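Long-range contacts in flavodoxin-like domain (Synechococcus elongatus PCC 6301, PDB 3HLY), which probably binds a flavin, as flavodoxins do, and may pass electrons within a larger flavoprotein: residues V3-S9 with V32-R38; V49-I55 with A78-Q83. Residues are numbered along the deposited sequence.

Contact 1 (V3-S9 with V32-R38)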
ATOM      1  N   VAL A   3      -4.497   2.271   8.951  1.00 27.00           N
ATOM      2  CA  VAL A   3      -4.073   1.911   7.615  1.00 25.19           C
ATOM      3  C   VAL A   3      -2.647   1.356   7.641  1.00 29.88           C
ATOM      4  O   VAL A   3      -1.760   1.919   8.268  1.00 28.62           O
ATOM      5  CB  VAL A   3      -4.162   3.125   6.674  1.00 26.61           C
ATOM      6  CG1 VAL A   3      -3.684   2.747   5.277  1.00 20.57           C
ATOM      7  CG2 VAL A   3      -5.601   3.617   6.616  1.00 31.59           C
ATOM      8  N   LEU A   4      -2.447   0.224   6.987  1.00 20.23           N
ATOM      9  CA  LEU A   4      -1.132  -0.386   6.935  1.00 19.73           C
ATOM     10  C   LEU A   4      -0.506  -0.048   5.597  1.00 25.96           C
ATOM     11  O   LEU A   4      -1.088  -0.319   4.562  1.00 22.06           O
ATOM     12  CB  LEU A   4      -1.233  -1.905   7.048  1.00 34.30           C
ATOM     13  CG  LEU A   4       0.037  -2.702   6.692  1.00 47.49           C
ATOM     14  CD1 LEU A   4       1.148  -2.436   7.720  1.00 49.11           C
ATOM     15  CD2 LEU A   4      -0.285  -4.178   6.656  1.00 54.26           C
ATOM     16  N   ILE A   5       0.682   0.537   5.624  1.00 24.49           N
ATOM     17  CA  ILE A   5       1.379   0.843   4.384  1.00 23.46           C
ATOM     18  C   ILE A   5       2.574  -0.099   4.292  1.00 25.33           C
ATOM     19  O   ILE A   5       3.464  -0.088   5.149  1.00 32.09           O
ATOM     20  CB  ILE A   5       1.857   2.301   4.344  1.00 25.62           C
ATOM     21  CG1 ILE A   5       0.641   3.232   4.434  1.00 40.31           C
ATOM     22  CG2 ILE A   5       2.618   2.570   3.051  1.00 20.87           C
ATOM     23  CD1 ILE A   5       0.979   4.708   4.318  1.00 48.60           C
ATOM     24  N   GLY A   6       2.563  -0.948   3.270  1.00 30.29           N
ATOM     25  CA  GLY A   6       3.647  -1.891   3.074  1.00 27.19           C
ATOM     26  C   GLY A   6       4.404  -1.595   1.793  1.00 40.25           C
ATOM     27  O   GLY A   6       3.804  -1.244   0.773  1.00 31.11           O
ATOM     28  N   TYR A   7       5.727  -1.720   1.843  1.00 39.87           N
ATOM     29  CA  TYR A   7       6.564  -1.466   0.671  1.00 35.64           C
ATOM     30  C   TYR A   7       7.934  -2.087   0.869  1.00 38.41           C
ATOM     31  O   TYR A   7       8.205  -2.682   1.905  1.00 50.12           O
ATOM     32  CB  TYR A   7       6.732   0.039   0.435  1.00 37.36           C
ATOM     33  CG  TYR A   7       7.291   0.778   1.627  1.00 42.97           C
ATOM     34  CD1 TYR A   7       6.502   1.014   2.752  1.00 47.86           C
ATOM     35  CD2 TYR A   7       8.621   1.208   1.651  1.00 42.48           C
ATOM     36  CE1 TYR A   7       7.017   1.651   3.872  1.00 45.33           C
ATOM     37  CE2 TYR A   7       9.151   1.850   2.778  1.00 41.65           C
ATOM     38  CZ  TYR A   7       8.337   2.067   3.882  1.00 46.15           C
ATOM     39  OH  TYR A   7       8.829   2.700   5.001  1.00 53.70           O
ATOM     40  N   LEU A   8       8.799  -1.946  -0.131  1.00 45.09           N
ATOM     41  CA  LEU A   8      10.152  -2.478  -0.024  1.00 48.72           C
ATOM     42  C   LEU A   8      11.129  -1.342   0.215  1.00 44.48           C
ATOM     43  O   LEU A   8      11.143  -0.352  -0.516  1.00 47.47           O
ATOM     44  CB  LEU A   8      10.563  -3.232  -1.296  1.00 41.53           C
ATOM     45  CG  LEU A   8      10.023  -4.645  -1.519  1.00 53.92           C
ATOM     46  CD1 LEU A   8       8.550  -4.576  -1.870  1.00 62.37           C
ATOM     47  CD2 LEU A   8      10.797  -5.307  -2.653  1.00 61.91           C
ATOM     48  N   SER A   9      11.953  -1.484   1.241  1.00 44.19           N
ATOM     49  CA  SER A   9      12.932  -0.457   1.534  1.00 46.53           C
ATOM     50  C   SER A   9      13.863  -0.273   0.356  1.00 49.23           C
ATOM     51  O   SER A   9      14.383  -1.237  -0.193  1.00 54.42           O
ATOM     52  CB  SER A   9      13.754  -0.831   2.765  1.00 59.30           C
ATOM     53  OG  SER A   9      13.024  -0.573   3.950  1.00 75.80           O
ATOM     54  N   VAL A  32      -1.169   5.471  11.011  1.00 27.37           N
ATOM     55  CA  VAL A  32      -0.524   4.731   9.942  1.00 31.46           C
ATOM     56  C   VAL A  32       0.541   3.756  10.416  1.00 34.36           C
ATOM     57  O   VAL A  32       1.443   4.118  11.176  1.00 42.08           O
ATOM     58  CB  VAL A  32       0.113   5.693   8.946  1.00 35.87           C
ATOM     59  CG1 VAL A  32       0.756   4.919   7.810  1.00 42.88           C
ATOM     60  CG2 VAL A  32      -0.949   6.656   8.447  1.00 35.10           C
ATOM     61  N   GLU A  33       0.442   2.515   9.965  1.00 24.67           N
ATOM     62  CA  GLU A  33       1.434   1.529  10.352  1.00 25.17           C
ATOM     63  C   GLU A  33       2.257   1.141   9.133  1.00 29.66           C
ATOM     64  O   GLU A  33       1.748   0.564   8.176  1.00 35.65           O
ATOM     65  CB  GLU A  33       0.744   0.313  10.980  1.00 30.26           C
ATOM     66  CG  GLU A  33       1.687  -0.741  11.520  1.00 39.25           C
ATOM     67  CD  GLU A  33       1.026  -1.618  12.570  1.00 56.58           C
ATOM     68  OE1 GLU A  33      -0.073  -2.156  12.309  1.00 67.14           O
ATOM     69  OE2 GLU A  33       1.611  -1.774  13.662  1.00 57.72           O
HETATM   70  N   MSE A  34       3.539   1.489   9.176  1.00 29.26           N
HETATM   71  CA  MSE A  34       4.456   1.215   8.081  1.00 24.53           C
HETATM   72  C   MSE A  34       5.214  -0.080   8.329  1.00 27.74           C
HETATM   73  O   MSE A  34       5.635  -0.366   9.444  1.00 31.42           O
HETATM   74  CB  MSE A  34       5.441   2.363   7.942  1.00 26.63           C
HETATM   75  CG  MSE A  34       4.789   3.699   8.173  1.00 45.05           C
HETATM   76 SE   MSE A  34       5.405   4.986   6.911  1.00124.83          SE
HETATM   77  CE  MSE A  34       4.396   4.404   5.377  1.00 43.90           C
ATOM     78  N   VAL A  35       5.392  -0.841   7.263  1.00 24.66           N
ATOM     79  CA  VAL A  35       6.072  -2.119   7.326  1.00 35.76           C
ATOM     80  C   VAL A  35       6.988  -2.263   6.121  1.00 38.19           C
ATOM     81  O   VAL A  35       6.645  -1.826   5.026  1.00 37.32           O
ATOM     82  CB  VAL A  35       5.023  -3.260   7.353  1.00 46.57           C
ATOM     83  CG1 VAL A  35       5.643  -4.571   6.915  1.00 58.67           C
ATOM     84  CG2 VAL A  35       4.441  -3.385   8.756  1.00 38.53           C
ATOM     85  N   ASP A  36       8.165  -2.845   6.342  1.00 40.03           N
ATOM     86  CA  ASP A  36       9.133  -3.075   5.279  1.00 38.97           C
ATOM     87  C   ASP A  36       8.984  -4.557   4.961  1.00 39.71           C
ATOM     88  O   ASP A  36       9.308  -5.406   5.788  1.00 38.75           O
ATOM     89  CB  ASP A  36      10.553  -2.791   5.774  1.00 45.48           C
ATOM     90  CG  ASP A  36      11.609  -2.975   4.692  1.00 54.86           C
ATOM     91  OD1 ASP A  36      11.257  -3.267   3.526  1.00 52.98           O
ATOM     92  OD2 ASP A  36      12.811  -2.817   5.015  1.00 62.11           O
ATOM     93  N   LEU A  37       8.487  -4.857   3.765  1.00 31.70           N
ATOM     94  CA  LEU A  37       8.262  -6.237   3.356  1.00 35.54           C
ATOM     95  C   LEU A  37       9.551  -7.075   3.314  1.00 47.39           C
ATOM     96  O   LEU A  37       9.522  -8.290   3.532  1.00 48.32           O
ATOM     97  CB  LEU A  37       7.550  -6.237   2.006  1.00 35.14           C
ATOM     98  CG  LEU A  37       6.270  -5.368   2.020  1.00 40.87           C
ATOM     99  CD1 LEU A  37       5.625  -5.363   0.653  1.00 33.81           C
ATOM    100  CD2 LEU A  37       5.290  -5.889   3.070  1.00 32.01           C
ATOM    101  N   ARG A  38      10.675  -6.417   3.044  1.00 47.11           N
ATOM    102  CA  ARG A  38      11.969  -7.084   2.986  1.00 40.41           C
ATOM    103  C   ARG A  38      12.395  -7.646   4.331  1.00 46.81           C
ATOM    104  O   ARG A  38      13.216  -8.558   4.377  1.00 57.85           O
ATOM    105  CB  ARG A  38      13.079  -6.125   2.563  1.00 33.80           C
ATOM    106  CG  ARG A  38      13.038  -5.541   1.182  1.00 41.02           C
ATOM    107  CD  ARG A  38      14.275  -4.673   1.037  1.00 44.39           C
ATOM    108  NE  ARG A  38      14.283  -3.863  -0.173  1.00 48.58           N
ATOM    109  CZ  ARG A  38      14.655  -4.303  -1.367  1.00 51.87           C
ATOM    110  NH1 ARG A  38      15.053  -5.562  -1.523  1.00 46.28           N
ATOM    111  NH2 ARG A  38      14.639  -3.474  -2.403  1.00 66.99           N
TER
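Strands 3-7 and 32-36 run side by side in parallel: Glu33 N donates to Val3 O (2.8 Å), Ile5 N to Glu33 O (2.8 Å) and Val35 N to Ile5 O (3.0 Å). On one face, the m,t rotamer of Ile5 carries CD1 to 3.5 Å from Val32 CG1, while selenomethionine Met34 curls back, chi3 near 76°, so that its CE sits 3.5 Å from Ile5 CB and 4.1 Å from Tyr7 CE1. On the other face Leu4, in t,p, lays CD1 3.6 Å from Val35 CG2. At the strands' C-terminal ends polar groups take over. Asp36 accepts Ser9 N at OD1 (3.0 Å), and the same OD1 takes Arg38 N (3.2 Å) in an Asx turn. The Arg38 guanidinium lies with one face over Leu8 CB and donates a hydrogen bond from NE to Ser9 O (2.6 Å). In flavodoxins the loop after the first strand binds the FMN phosphate, so this end probably borders the flavin site. This is the first beta-alpha-beta unit of the sheet: its helix 14-27 packs on Tyr7 and Val32, helix 42-51 on Leu4, Glu33 and Val35, and strand 54-58 flanks strand 3-7 opposite strand 32-36.

Contact 2 (V49-I55 with A78-Q83)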
ATOM      1  N   VAL A  49      -2.414  -6.620   9.382  1.00 35.09           N
ATOM      2  CA  VAL A  49      -3.311  -6.595   8.231  1.00 32.92           C
ATOM      3  C   VAL A  49      -4.781  -6.817   8.589  1.00 40.19           C
ATOM      4  O   VAL A  49      -5.636  -6.045   8.174  1.00 33.56           O
ATOM      5  CB  VAL A  49      -2.877  -7.633   7.170  1.00 33.61           C
ATOM      6  CG1 VAL A  49      -3.785  -7.562   5.948  1.00 30.99           C
ATOM      7  CG2 VAL A  49      -1.451  -7.384   6.765  1.00 26.56           C
ATOM      8  N   SER A  50      -5.081  -7.844   9.381  1.00 53.27           N
ATOM      9  CA  SER A  50      -6.477  -8.137   9.723  1.00 52.15           C
ATOM     10  C   SER A  50      -7.234  -7.011  10.422  1.00 55.17           C
ATOM     11  O   SER A  50      -8.448  -6.860  10.236  1.00 56.33           O
ATOM     12  CB  SER A  50      -6.571  -9.410  10.576  1.00 61.31           C
ATOM     13  OG  SER A  50      -7.899  -9.927  10.558  1.00 64.05           O
ATOM     14  N   SER A  51      -6.525  -6.220  11.224  1.00 53.40           N
ATOM     15  CA  SER A  51      -7.159  -5.118  11.937  1.00 52.07           C
ATOM     16  C   SER A  51      -7.105  -3.817  11.145  1.00 46.57           C
ATOM     17  O   SER A  51      -7.722  -2.839  11.525  1.00 47.25           O
ATOM     18  CB  SER A  51      -6.486  -4.914  13.293  1.00 55.60           C
ATOM     19  OG  SER A  51      -5.128  -4.582  13.111  1.00 58.94           O
ATOM     20  N   ALA A  52      -6.359  -3.812  10.047  1.00 37.13           N
ATOM     21  CA  ALA A  52      -6.237  -2.623   9.219  1.00 33.53           C
ATOM     22  C   ALA A  52      -7.567  -2.269   8.577  1.00 35.12           C
ATOM     23  O   ALA A  52      -8.273  -3.138   8.091  1.00 40.95           O
ATOM     24  CB  ALA A  52      -5.192  -2.853   8.132  1.00 32.49           C
ATOM     25  N   ARG A  53      -7.918  -0.995   8.573  1.00 35.49           N
ATOM     26  CA  ARG A  53      -9.157  -0.593   7.943  1.00 44.34           C
ATOM     27  C   ARG A  53      -8.814  -0.448   6.452  1.00 46.19           C
ATOM     28  O   ARG A  53      -9.651  -0.642   5.563  1.00 38.29           O
ATOM     29  CB  ARG A  53      -9.645   0.725   8.547  1.00 53.23           C
ATOM     30  CG  ARG A  53     -11.088   1.040   8.226  1.00 75.22           C
ATOM     31  CD  ARG A  53     -11.750   1.920   9.294  1.00 81.40           C
ATOM     32  NE  ARG A  53     -12.988   2.516   8.788  1.00 83.42           N
ATOM     33  CZ  ARG A  53     -14.044   1.820   8.374  1.00 91.39           C
ATOM     34  NH1 ARG A  53     -14.030   0.493   8.412  1.00 92.74           N
ATOM     35  NH2 ARG A  53     -15.103   2.451   7.889  1.00 96.37           N
ATOM     36  N   GLY A  54      -7.548  -0.147   6.194  1.00 36.89           N
ATOM     37  CA  GLY A  54      -7.093   0.019   4.837  1.00 29.99           C
ATOM     38  C   GLY A  54      -5.682  -0.485   4.683  1.00 26.08           C
ATOM     39  O   GLY A  54      -4.889  -0.503   5.635  1.00 23.78           O
ATOM     40  N   ILE A  55      -5.387  -0.916   3.467  1.00 21.41           N
ATOM     41  CA  ILE A  55      -4.083  -1.429   3.120  1.00 25.98           C
ATOM     42  C   ILE A  55      -3.536  -0.647   1.913  1.00 25.46           C
ATOM     43  O   ILE A  55      -4.221  -0.487   0.912  1.00 26.04           O
ATOM     44  CB  ILE A  55      -4.173  -2.906   2.732  1.00 29.01           C
ATOM     45  CG1 ILE A  55      -4.770  -3.722   3.890  1.00 31.30           C
ATOM     46  CG2 ILE A  55      -2.809  -3.419   2.349  1.00 37.11           C
ATOM     47  CD1 ILE A  55      -5.094  -5.137   3.505  1.00 27.48           C
ATOM     48  N   ALA A  78      -4.234 -12.687   4.573  1.00 43.23           N
ATOM     49  CA  ALA A  78      -4.975 -11.995   5.626  1.00 34.64           C
ATOM     50  C   ALA A  78      -5.952 -10.901   5.188  1.00 36.18           C
ATOM     51  O   ALA A  78      -6.827 -10.507   5.969  1.00 39.58           O
ATOM     52  CB  ALA A  78      -3.997 -11.426   6.652  1.00 37.90           C
ATOM     53  N   ALA A  79      -5.812 -10.399   3.962  1.00 33.82           N
ATOM     54  CA  ALA A  79      -6.712  -9.348   3.496  1.00 32.30           C
ATOM     55  C   ALA A  79      -8.125  -9.903   3.360  1.00 36.15           C
ATOM     56  O   ALA A  79      -8.307 -11.070   2.999  1.00 43.11           O
ATOM     57  CB  ALA A  79      -6.236  -8.794   2.158  1.00 33.06           C
ATOM     58  N   HIS A  80      -9.123  -9.067   3.631  1.00 29.74           N
ATOM     59  CA  HIS A  80     -10.503  -9.520   3.554  1.00 31.74           C
ATOM     60  C   HIS A  80     -11.438  -8.461   2.989  1.00 35.60           C
ATOM     61  O   HIS A  80     -11.030  -7.317   2.765  1.00 39.31           O
ATOM     62  CB  HIS A  80     -10.975  -9.955   4.938  1.00 32.90           C
ATOM     63  CG  HIS A  80     -10.898  -8.878   5.964  1.00 31.06           C
ATOM     64  ND1 HIS A  80     -11.867  -7.905   6.095  1.00 33.87           N
ATOM     65  CD2 HIS A  80      -9.952  -8.596   6.890  1.00 32.86           C
ATOM     66  CE1 HIS A  80     -11.519  -7.069   7.055  1.00 30.57           C
ATOM     67  NE2 HIS A  80     -10.361  -7.465   7.552  1.00 28.37           N
ATOM     68  N   ASN A  81     -12.698  -8.853   2.801  1.00 28.76           N
ATOM     69  CA  ASN A  81     -13.735  -8.007   2.209  1.00 38.18           C
ATOM     70  C   ASN A  81     -14.237  -6.737   2.872  1.00 43.19           C
ATOM     71  O   ASN A  81     -15.037  -6.031   2.269  1.00 56.38           O
ATOM     72  CB  ASN A  81     -14.964  -8.855   1.863  1.00 44.97           C
ATOM     73  CG  ASN A  81     -15.587  -9.519   3.086  1.00 59.32           C
ATOM     74  OD1 ASN A  81     -15.879  -8.868   4.092  1.00 67.67           O
ATOM     75  ND2 ASN A  81     -15.804 -10.823   2.993  1.00 67.02           N
ATOM     76  N   LYS A  82     -13.803  -6.418   4.081  1.00 32.77           N
ATOM     77  CA  LYS A  82     -14.301  -5.206   4.725  1.00 46.56           C
ATOM     78  C   LYS A  82     -13.325  -4.025   4.634  1.00 51.11           C
ATOM     79  O   LYS A  82     -13.554  -2.972   5.237  1.00 53.86           O
ATOM     80  CB  LYS A  82     -14.609  -5.500   6.178  1.00 42.06           C
ATOM     81  N   GLN A  83     -12.252  -4.193   3.869  1.00 52.83           N
ATOM     82  CA  GLN A  83     -11.241  -3.146   3.778  1.00 52.57           C
ATOM     83  C   GLN A  83     -10.934  -2.593   2.386  1.00 44.05           C
ATOM     84  O   GLN A  83     -11.351  -3.156   1.365  1.00 33.98           O
ATOM     85  CB  GLN A  83      -9.962  -3.644   4.458  1.00 51.78           C
ATOM     86  CG  GLN A  83      -9.431  -4.977   3.937  1.00 42.20           C
ATOM     87  CD  GLN A  83      -8.536  -5.691   4.955  1.00 41.04           C
ATOM     88  OE1 GLN A  83      -7.894  -6.694   4.643  1.00 34.90           O
ATOM     89  NE2 GLN A  83      -8.498  -5.170   6.181  1.00 30.45           N
TER
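Gln83 is the residue to look at first: 82 Å² of it is buried here, twice that of the next, Ser50. With chi1 in p and chi2 in t, its side chain reaches across to 49-55, placing NE2 2.8 Å from Ala52 O and OE1 3.4 Å from Ile55 CD1. The same OE1 accepts His80 N (2.9 Å), tying together the two ends of the type I turn His80-Gln83, while Gln83 CB lies 3.2 Å from Arg53 O. In helix 42-51, Ser50 O accepts a weak hydrogen bond from His80 NE2 (3.4 Å), lying near the plane of the ring. Ala78, last in its own helix, brings CB to 3.9 Å from Val49 CG1, and Ala79 CB follows at 4.1 Å from Ile55 CD1. So two helix-to-strand connections meet here: the one from helix 42-51 into strand 54-58, and the one from helix 66-78 into strand 84-88, the strand that pairs with Ile55 through Ala84 and Gly86.

How the contacts relate
Both segments of contact 1 come earlier in the chain than either segment of contact 2, and the centres lie about 14 Å apart. Helix 42-51, the next helix after strand 32-36, leads from one to the other. Both reach the same parallel sheet, where strands 3-7 and 54-58 are neighbours: Leu4 N lies 2.9 Å from Gly54 O, a probable hydrogen bond, and Leu4 CD2 packs 3.4 Å from Val49 CG2. Their segments include residues of three of the five strands and lead into a fourth, 84-88, in the 2-1-3-4-5 order of the flavodoxin fold. Contact 1's polar end lies at the sheet's C-terminal edge, where flavodoxins hold their flavin; contact 2 lies at the N-terminal edge.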